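Local coordinates for protein putative sugar phosphate isomerase (Acidithiobacillus ferrooxidans, PDB 3L2H) that is a putative sugar phosphate isomerase of the cupin family, probably metal-binding, whose substrate and reaction are not established, at residues E61-E69 against Q122-N133; K78-D86 against V96-I107. All coordinates share one frame; numbering follows the deposited sequence. Where two conformers were deposited one is given.

Contact 1. Residues E61-E69 against Q122-N133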
# COMPACT_ATOMS: atom_id res chain seq x y z
N GLU B 61 10.02 23.99 9.36
CA GLU B 61 10.89 23.69 10.50
C GLU B 61 11.78 22.55 10.06
O GLU B 61 11.29 21.57 9.49
CB GLU B 61 10.09 23.27 11.73
CG GLU B 61 10.95 22.69 12.86
CD GLU B 61 11.91 23.69 13.49
OE1 GLU B 61 11.77 24.91 13.21
OE2 GLU B 61 12.82 23.30 14.30
N TYR B 62 13.08 22.69 10.28
CA TYR B 62 14.09 21.65 10.00
C TYR B 62 13.55 20.27 10.30
O TYR B 62 13.19 19.99 11.44
CB TYR B 62 15.30 21.94 10.84
CG TYR B 62 16.55 21.13 10.59
CD1 TYR B 62 17.26 21.24 9.39
CD2 TYR B 62 17.02 20.25 11.55
CE1 TYR B 62 18.44 20.51 9.17
CE2 TYR B 62 18.20 19.53 11.36
CZ TYR B 62 18.90 19.67 10.17
OH TYR B 62 20.02 18.94 10.00
N HIS B 63 13.47 19.42 9.27
CA HIS B 63 12.79 18.14 9.44
C HIS B 63 13.31 17.01 8.53
O HIS B 63 13.98 17.24 7.52
CB HIS B 63 11.28 18.33 9.22
CG HIS B 63 10.91 18.58 7.80
ND1 HIS B 63 10.79 19.84 7.26
CD2 HIS B 63 10.77 17.72 6.75
CE1 HIS B 63 10.51 19.75 5.98
NE2 HIS B 63 10.53 18.47 5.63
N LEU B 64 12.93 15.79 8.91
CA LEU B 64 13.30 14.57 8.21
C LEU B 64 12.08 13.69 8.13
O LEU B 64 11.47 13.36 9.16
CB LEU B 64 14.38 13.82 9.00
CG LEU B 64 14.84 12.50 8.41
CD1 LEU B 64 15.63 12.69 7.12
CD2 LEU B 64 15.70 11.76 9.42
N HIS B 65 11.70 13.30 6.92
CA HIS B 65 10.61 12.33 6.71
C HIS B 65 11.16 10.90 6.67
O HIS B 65 12.18 10.62 6.06
CB HIS B 65 9.92 12.55 5.37
CG HIS B 65 9.07 13.77 5.30
ND1 HIS B 65 7.74 13.77 5.64
CD2 HIS B 65 9.33 15.02 4.83
CE1 HIS B 65 7.24 14.98 5.46
NE2 HIS B 65 8.18 15.75 4.97
N HIS B 66 10.43 9.98 7.25
CA HIS B 66 10.81 8.59 7.22
C HIS B 66 10.16 7.80 6.07
O HIS B 66 10.69 6.76 5.71
CB HIS B 66 10.40 7.91 8.55
CG HIS B 66 11.19 8.36 9.73
ND1 HIS B 66 11.59 7.50 10.73
CD2 HIS B 66 11.64 9.59 10.09
CE1 HIS B 66 12.26 8.18 11.64
NE2 HIS B 66 12.31 9.45 11.27
N TYR B 67 9.01 8.25 5.56
CA TYR B 67 8.27 7.53 4.51
C TYR B 67 7.90 8.38 3.30
O TYR B 67 7.87 7.86 2.17
CB TYR B 67 6.97 6.91 5.09
CG TYR B 67 7.26 5.73 5.97
CD1 TYR B 67 7.41 4.46 5.43
CD2 TYR B 67 7.44 5.88 7.33
CE1 TYR B 67 7.74 3.38 6.24
CE2 TYR B 67 7.77 4.80 8.18
CZ TYR B 67 7.90 3.56 7.64
OH TYR B 67 8.23 2.48 8.42
N GLU B 68 7.56 9.64 3.49
CA GLU B 68 7.23 10.51 2.36
C GLU B 68 8.47 11.16 1.72
O GLU B 68 9.29 11.77 2.42
CB GLU B 68 6.26 11.62 2.74
CG GLU B 68 4.81 11.20 3.05
CD GLU B 68 3.89 12.36 3.38
OE1 GLU B 68 4.38 13.52 3.47
OE2 GLU B 68 2.64 12.16 3.52
N GLU B 69 8.62 11.00 0.40
CA GLU B 69 9.61 11.76 -0.35
C GLU B 69 9.17 13.21 -0.54
O GLU B 69 7.98 13.52 -0.53
CB GLU B 69 9.85 11.08 -1.73
CG GLU B 69 10.59 9.76 -1.51
CD GLU B 69 10.96 9.06 -2.78
OE1 GLU B 69 10.33 9.37 -3.80
OE2 GLU B 69 11.86 8.19 -2.73
N GLN B 122 5.09 13.49 -1.58
CA GLN B 122 4.12 12.39 -1.54
C GLN B 122 3.14 12.73 -0.49
O GLN B 122 3.48 13.45 0.46
CB GLN B 122 4.74 11.08 -1.13
CG GLN B 122 5.65 10.46 -2.08
CD GLN B 122 6.07 9.11 -1.59
OE1 GLN B 122 7.13 8.97 -0.98
NE2 GLN B 122 5.22 8.10 -1.81
N ARG B 123 1.93 12.21 -0.62
CA ARG B 123 0.92 12.26 0.43
C ARG B 123 0.57 10.85 0.82
O ARG B 123 -0.10 10.19 0.06
CB ARG B 123 -0.35 12.93 -0.04
CG ARG B 123 -0.21 14.39 -0.18
CD ARG B 123 -1.55 15.03 -0.21
NE ARG B 123 -1.33 16.44 -0.40
CZ ARG B 123 -2.28 17.33 -0.66
NH1 ARG B 123 -3.53 16.96 -0.79
NH2 ARG B 123 -1.95 18.60 -0.79
N LEU B 124 1.06 10.37 1.97
CA LEU B 124 0.80 9.01 2.43
C LEU B 124 -0.03 9.04 3.69
O LEU B 124 0.03 9.99 4.46
CB LEU B 124 2.10 8.29 2.74
CG LEU B 124 3.05 8.13 1.59
CD1 LEU B 124 4.41 7.51 2.09
CD2 LEU B 124 2.37 7.29 0.44
N ASP B 125 -0.82 8.00 3.88
CA ASP B 125 -1.64 7.87 5.07
C ASP B 125 -0.82 7.73 6.36
O ASP B 125 -1.32 8.12 7.41
CB ASP B 125 -2.54 6.65 4.94
CG ASP B 125 -3.73 6.88 4.02
OD1 ASP B 125 -4.05 8.02 3.67
OD2 ASP B 125 -4.39 5.89 3.70
N GLN B 126 0.37 7.16 6.28
CA GLN B 126 1.28 7.04 7.42
C GLN B 126 2.67 7.64 7.13
O GLN B 126 3.28 7.37 6.09
CB GLN B 126 1.47 5.58 7.83
CG GLN B 126 0.20 4.86 8.35
CD GLN B 126 0.50 3.40 8.80
OE1 GLN B 126 0.36 2.50 7.98
NE2 GLN B 126 0.96 3.18 10.09
N ASP B 127 3.20 8.36 8.11
CA ASP B 127 4.56 8.89 8.01
C ASP B 127 5.06 9.13 9.42
O ASP B 127 4.29 9.12 10.40
CB ASP B 127 4.56 10.18 7.18
CG ASP B 127 5.94 10.62 6.68
OD1 ASP B 127 6.92 9.83 6.69
OD2 ASP B 127 6.01 11.82 6.28
N VAL B 128 6.35 9.32 9.52
CA VAL B 128 7.01 9.68 10.75
C VAL B 128 7.91 10.84 10.36
O VAL B 128 8.60 10.77 9.33
CB VAL B 128 7.81 8.53 11.35
CG1 VAL B 128 8.51 9.01 12.65
CG2 VAL B 128 6.92 7.29 11.59
N VAL B 129 7.86 11.92 11.11
CA VAL B 129 8.67 13.07 10.79
C VAL B 129 9.43 13.51 12.01
O VAL B 129 8.83 13.69 13.08
CB VAL B 129 7.84 14.24 10.28
CG1 VAL B 129 8.78 15.44 9.88
CG2 VAL B 129 6.91 13.80 9.14
N ASP B 130 10.74 13.71 11.87
CA ASP B 130 11.57 14.17 12.97
C ASP B 130 11.81 15.65 12.84
O ASP B 130 12.05 16.15 11.74
CB ASP B 130 12.90 13.47 13.01
CG ASP B 130 12.79 12.05 13.53
OD1 ASP B 130 11.83 11.80 14.30
OD2 ASP B 130 13.59 11.18 13.11
N TYR B 131 11.70 16.34 13.98
CA TYR B 131 12.08 17.76 14.08
C TYR B 131 13.26 17.86 15.04
O TYR B 131 13.09 18.16 16.23
CB TYR B 131 10.89 18.59 14.55
CG TYR B 131 9.71 18.50 13.63
CD1 TYR B 131 9.68 19.19 12.43
CD2 TYR B 131 8.62 17.72 13.95
CE1 TYR B 131 8.60 19.13 11.59
CE2 TYR B 131 7.53 17.63 13.11
CZ TYR B 131 7.51 18.35 11.95
OH TYR B 131 6.42 18.25 11.10
N PRO B 132 14.47 17.60 14.53
CA PRO B 132 15.59 17.46 15.48
C PRO B 132 15.85 18.70 16.36
O PRO B 132 16.25 18.54 17.52
CB PRO B 132 16.79 17.17 14.58
CG PRO B 132 16.20 16.65 13.24
CD PRO B 132 14.84 17.30 13.13
N ASN B 133 15.60 19.90 15.85
CA ASN B 133 15.91 21.13 16.61
C ASN B 133 14.89 21.37 17.71
O ASN B 133 15.20 22.12 18.66
CB ASN B 133 16.04 22.37 15.71
CG ASN B 133 17.28 22.30 14.80
OD1 ASN B 133 18.21 21.51 15.06
ND2 ASN B 133 17.28 23.08 13.76
O HOH W 1 13.73 20.71 13.93
O HOH W 2 14.93 24.79 13.58
O HOH W 3 4.10 13.63 6.33
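Gln122 and Glu69 meet first: the amide oxygen OE1 of Gln122 accepts the backbone N of Glu69 at 2.9 Å in a nearly straight bond, while Gln122 N donates to Glu69 O. Two residues on, Leu124 N donates to Glu68 OE2 at 2.8 Å, on the anti side but tilted well out of the carboxylate plane; Arg140 forms a salt bridge with the same oxygen. Asp127 holds the 65-68 backbone and the His65 ring with both oxygens. Its CG stands anti to the backbone N (chi1 -164°), which brings the carboxylate up to segment 61-69. OD2 uses its syn lone pair for His65 ND1 (2.7 Å), ring and carboxylate only 2° from coplanar, whereas OD1 takes Tyr67 N at 2.9 Å and, weakly, Glu68 N. Water 3 donates to Asp127 OD2 and, weakly, to Glu68 OE1, joining two carboxylates whose like charges lie close. Val128 sets CG1 over the face of the His66 ring, 3.9 Å from its centroid, a CH-pi contact, and its O accepts His66 N. Here strand 64-65 is the edge strand of an antiparallel sheet with strands 126-131, 136-141 and 144-149; His63 and His65, with Glu70, fit the HxH...E metal-ligand pattern of cupins. Asp130 OD2 receives His66 NE2 at 2.8 Å from above the carboxylate plane, the two planes being 85° apart; Arg137 holds OD1. Pro132 CG touches Tyr62 CE2 at 4.0 Å, and the Asn133 amide lies nearly parallel to the Tyr62 ring, while water 1 links Asn133 N to Tyr62 O and Glu61 OE2, which Gln134 NE2 also hydrogen-bonds.

Contact 2. Residues K78-D86 against V96-I107. With EDO (1,2-ethanediol), chain O; EDO (1,2-ethanediol), chain N.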
# COMPACT_ATOMS: atom_id res chain seq x y z
N LYS B 78 16.77 33.58 -4.53
CA LYS B 78 17.86 32.83 -3.94
C LYS B 78 17.58 32.45 -2.51
O LYS B 78 16.84 33.11 -1.83
CB LYS B 78 19.13 33.68 -3.98
CG LYS B 78 19.56 34.07 -5.38
CD LYS B 78 20.77 34.98 -5.39
CE LYS B 78 21.44 35.03 -6.80
NZ LYS B 78 22.49 36.14 -6.89
N GLY B 79 18.20 31.36 -2.06
CA GLY B 79 18.01 30.88 -0.70
C GLY B 79 19.23 30.18 -0.18
O GLY B 79 20.22 30.04 -0.89
N THR B 80 19.15 29.73 1.06
CA THR B 80 20.22 28.97 1.68
C THR B 80 19.60 27.68 2.15
O THR B 80 18.64 27.69 2.94
CB THR B 80 20.79 29.70 2.86
OG1 THR B 80 21.38 30.91 2.41
CG2 THR B 80 21.83 28.81 3.62
N LEU B 81 20.12 26.57 1.63
CA LEU B 81 19.63 25.24 1.96
C LEU B 81 20.50 24.67 3.08
O LEU B 81 21.70 24.62 2.93
CB LEU B 81 19.70 24.37 0.69
CG LEU B 81 19.51 22.85 0.84
CD1 LEU B 81 18.09 22.54 1.44
CD2 LEU B 81 19.74 22.14 -0.48
N THR B 82 19.90 24.30 4.22
CA THR B 82 20.58 23.57 5.26
C THR B 82 20.19 22.11 5.17
O THR B 82 19.01 21.80 5.17
CB THR B 82 20.21 24.13 6.66
OG1 THR B 82 20.67 25.47 6.73
CG2 THR B 82 20.82 23.32 7.80
N MSE B 83 21.18 21.23 5.07
CA MSE B 83 20.97 19.78 5.10
C MSE B 83 21.97 19.19 6.05
O MSE B 83 23.16 19.38 5.88
CB MSE B 83 21.14 19.12 3.72
CG MSE B 83 20.14 19.55 2.72
SE MSE B 83 20.30 18.54 1.01
CE MSE B 83 21.98 19.35 0.35
N GLU B 84 21.48 18.48 7.07
CA GLU B 84 22.33 17.96 8.14
C GLU B 84 23.26 19.09 8.62
O GLU B 84 22.77 20.14 8.99
CB GLU B 84 23.06 16.71 7.65
CG GLU B 84 22.09 15.58 7.27
CD GLU B 84 21.38 14.99 8.49
OE1 GLU B 84 22.07 14.76 9.52
OE2 GLU B 84 20.15 14.77 8.44
N ASN B 85 24.58 18.90 8.61
CA ASN B 85 25.51 19.94 9.08
C ASN B 85 26.04 20.85 7.96
O ASN B 85 27.17 21.38 8.09
CB ASN B 85 26.80 19.36 9.72
CG ASN B 85 26.55 18.26 10.74
OD1 ASN B 85 25.44 18.09 11.26
ND2 ASN B 85 27.62 17.52 11.06
N ASP B 86 25.32 21.00 6.85
CA ASP B 86 25.91 21.69 5.70
C ASP B 86 24.94 22.74 5.23
O ASP B 86 23.71 22.57 5.35
CB ASP B 86 26.21 20.70 4.57
CG ASP B 86 27.02 19.47 5.04
OD1 ASP B 86 27.96 19.66 5.82
OD2 ASP B 86 26.69 18.32 4.64
N VAL B 96 16.42 20.07 -5.50
CA VAL B 96 16.85 19.24 -4.39
C VAL B 96 15.75 18.22 -4.10
O VAL B 96 14.55 18.56 -4.10
CB VAL B 96 17.28 20.12 -3.16
CG1 VAL B 96 16.23 20.99 -2.72
CG2 VAL B 96 17.75 19.24 -1.97
N GLY B 97 16.17 16.97 -3.91
CA GLY B 97 15.25 15.89 -3.61
C GLY B 97 15.66 15.17 -2.34
O GLY B 97 16.87 14.98 -2.06
N PHE B 98 14.65 14.72 -1.59
CA PHE B 98 14.88 14.02 -0.33
C PHE B 98 14.27 12.64 -0.32
O PHE B 98 13.06 12.48 -0.03
CB PHE B 98 14.32 14.84 0.82
CG PHE B 98 14.97 16.18 0.94
CD1 PHE B 98 16.16 16.31 1.63
CD2 PHE B 98 14.44 17.29 0.33
CE1 PHE B 98 16.79 17.52 1.69
CE2 PHE B 98 15.05 18.51 0.45
CZ PHE B 98 16.24 18.60 1.11
N PRO B 99 15.09 11.62 -0.63
CA PRO B 99 14.69 10.26 -0.38
C PRO B 99 14.39 10.11 1.12
O PRO B 99 14.89 10.87 1.94
CB PRO B 99 15.92 9.44 -0.80
CG PRO B 99 16.69 10.35 -1.73
CD PRO B 99 16.45 11.72 -1.20
N CYS B 100 13.54 9.16 1.47
CA CYS B 100 13.24 8.92 2.88
C CYS B 100 14.48 8.69 3.71
O CYS B 100 15.39 8.03 3.29
CB CYS B 100 12.36 7.70 2.98
SG CYS B 100 10.83 8.09 2.32
N HIS B 101 14.48 9.23 4.93
CA HIS B 101 15.62 9.12 5.87
C HIS B 101 16.97 9.64 5.41
O HIS B 101 17.99 9.35 6.07
CB HIS B 101 15.93 7.66 6.22
CG HIS B 101 14.84 6.96 6.91
ND1 HIS B 101 14.71 7.02 8.28
CD2 HIS B 101 13.85 6.15 6.46
CE1 HIS B 101 13.67 6.27 8.64
NE2 HIS B 101 13.13 5.74 7.55
N ALA B 102 17.02 10.40 4.34
CA ALA B 102 18.29 10.76 3.76
C ALA B 102 18.94 11.94 4.46
O ALA B 102 20.12 11.87 4.77
CB ALA B 102 18.11 11.07 2.27
N ALA B 103 18.20 13.02 4.70
CA ALA B 103 18.79 14.21 5.29
C ALA B 103 17.71 15.15 5.83
O ALA B 103 16.75 15.46 5.12
CB ALA B 103 19.62 14.92 4.25
N ALA B 104 17.87 15.61 7.07
CA ALA B 104 17.03 16.70 7.60
C ALA B 104 17.37 17.98 6.84
O ALA B 104 18.52 18.22 6.52
CB ALA B 104 17.26 16.86 9.11
N HIS B 105 16.38 18.82 6.59
CA HIS B 105 16.61 20.07 5.90
C HIS B 105 15.64 21.16 6.24
O HIS B 105 14.53 20.91 6.74
CB HIS B 105 16.52 19.85 4.36
CG HIS B 105 15.17 20.13 3.79
ND1 HIS B 105 14.16 19.20 3.75
CD2 HIS B 105 14.67 21.27 3.23
CE1 HIS B 105 13.08 19.76 3.21
NE2 HIS B 105 13.37 21.01 2.87
N SER B 106 16.07 22.38 5.93
CA SER B 106 15.22 23.53 5.84
C SER B 106 15.85 24.50 4.82
O SER B 106 17.01 24.37 4.47
CB SER B 106 15.02 24.23 7.20
OG SER B 106 16.27 24.62 7.77
N ILE B 107 15.05 25.43 4.33
CA ILE B 107 15.50 26.49 3.45
C ILE B 107 15.16 27.86 4.05
O ILE B 107 14.05 28.06 4.58
CB ILE B 107 14.82 26.38 2.06
CG1 ILE B 107 15.33 25.15 1.31
CG2 ILE B 107 15.05 27.66 1.18
CD1 ILE B 107 14.41 24.66 0.16
C1 EDO O . 19.95 33.41 0.15
O1 EDO O . 19.68 32.94 1.47
C2 EDO O . 21.02 34.50 0.21
O2 EDO O . 21.73 34.47 -1.02
C1 EDO N . 9.51 22.35 2.32
O1 EDO N . 9.60 21.15 3.13
C2 EDO N . 10.82 22.60 1.60
O2 EDO N . 11.73 23.17 2.57
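Thr82 and Ser106 form the hydrogen-bonded antiparallel pair at the centre, Thr82 N to Ser106 O at 2.9 Å with Ser106 N returning to Thr82 O. Glu84 extends the ladder through N to Ala104 O, and its bent side chain (chi2 -69°) brings OE2 to Ala104 N at 2.8 Å, on the anti side. A leucine at Glu84 would probably leave Ala104 N without this acceptor and the approach to strand 105-107 less firmly fixed. Leu81 and Met83, a selenomethionine, share a face with His105 and Ile107. Leu81 CD2 meets Val96 CG2 tip to tip at 3.8 Å. The selenium of Met83 comes within 3.7 Å of Phe98 CE1, an oblique Met-aromatic contact 64° off the ring normal. Phe98 in turn has His105 ND1 over one face. Further out, His105 NE2 shares a 2.7 Å hydrogen bond with O2 of an ethanediol also hydrogen-bonded to Ser59 OG and Glu70 OE2, and the His63 ring meets that of His105. The axes of strands 79-83 and 96-98 approach to 10.9 Å, with Leu81 and Met83 packed against Val96 and Phe98 between them, consistent with the two-sheet cupin barrel, in which His105 matches the second-motif histidine beside His63 and Glu70.

Overall arrangement
From the N terminus, the chain reaches 61-69 after strand 46-53, then runs through strand 70-76 into 78-86, turns back through strand 86-90, and arrives at 96-107, where contact 2 closes a short loop with nine residues between its segments. After strand 115-122 it comes to 122-133, and contact 1 closes a much longer loop, with 52 residues between, that contains contact 2 entirely. Their centres lie about 12 Å apart, and they touch: probable backbone hydrogen bonds run from His101 N to His65 O and from His105 N to His63 O. Segment 61-69 thus pairs with strand 126-131 and, through His63 and His65, with the 101-105 backbone, tying that sheet to contact 2. Both contacts reach the second subunit.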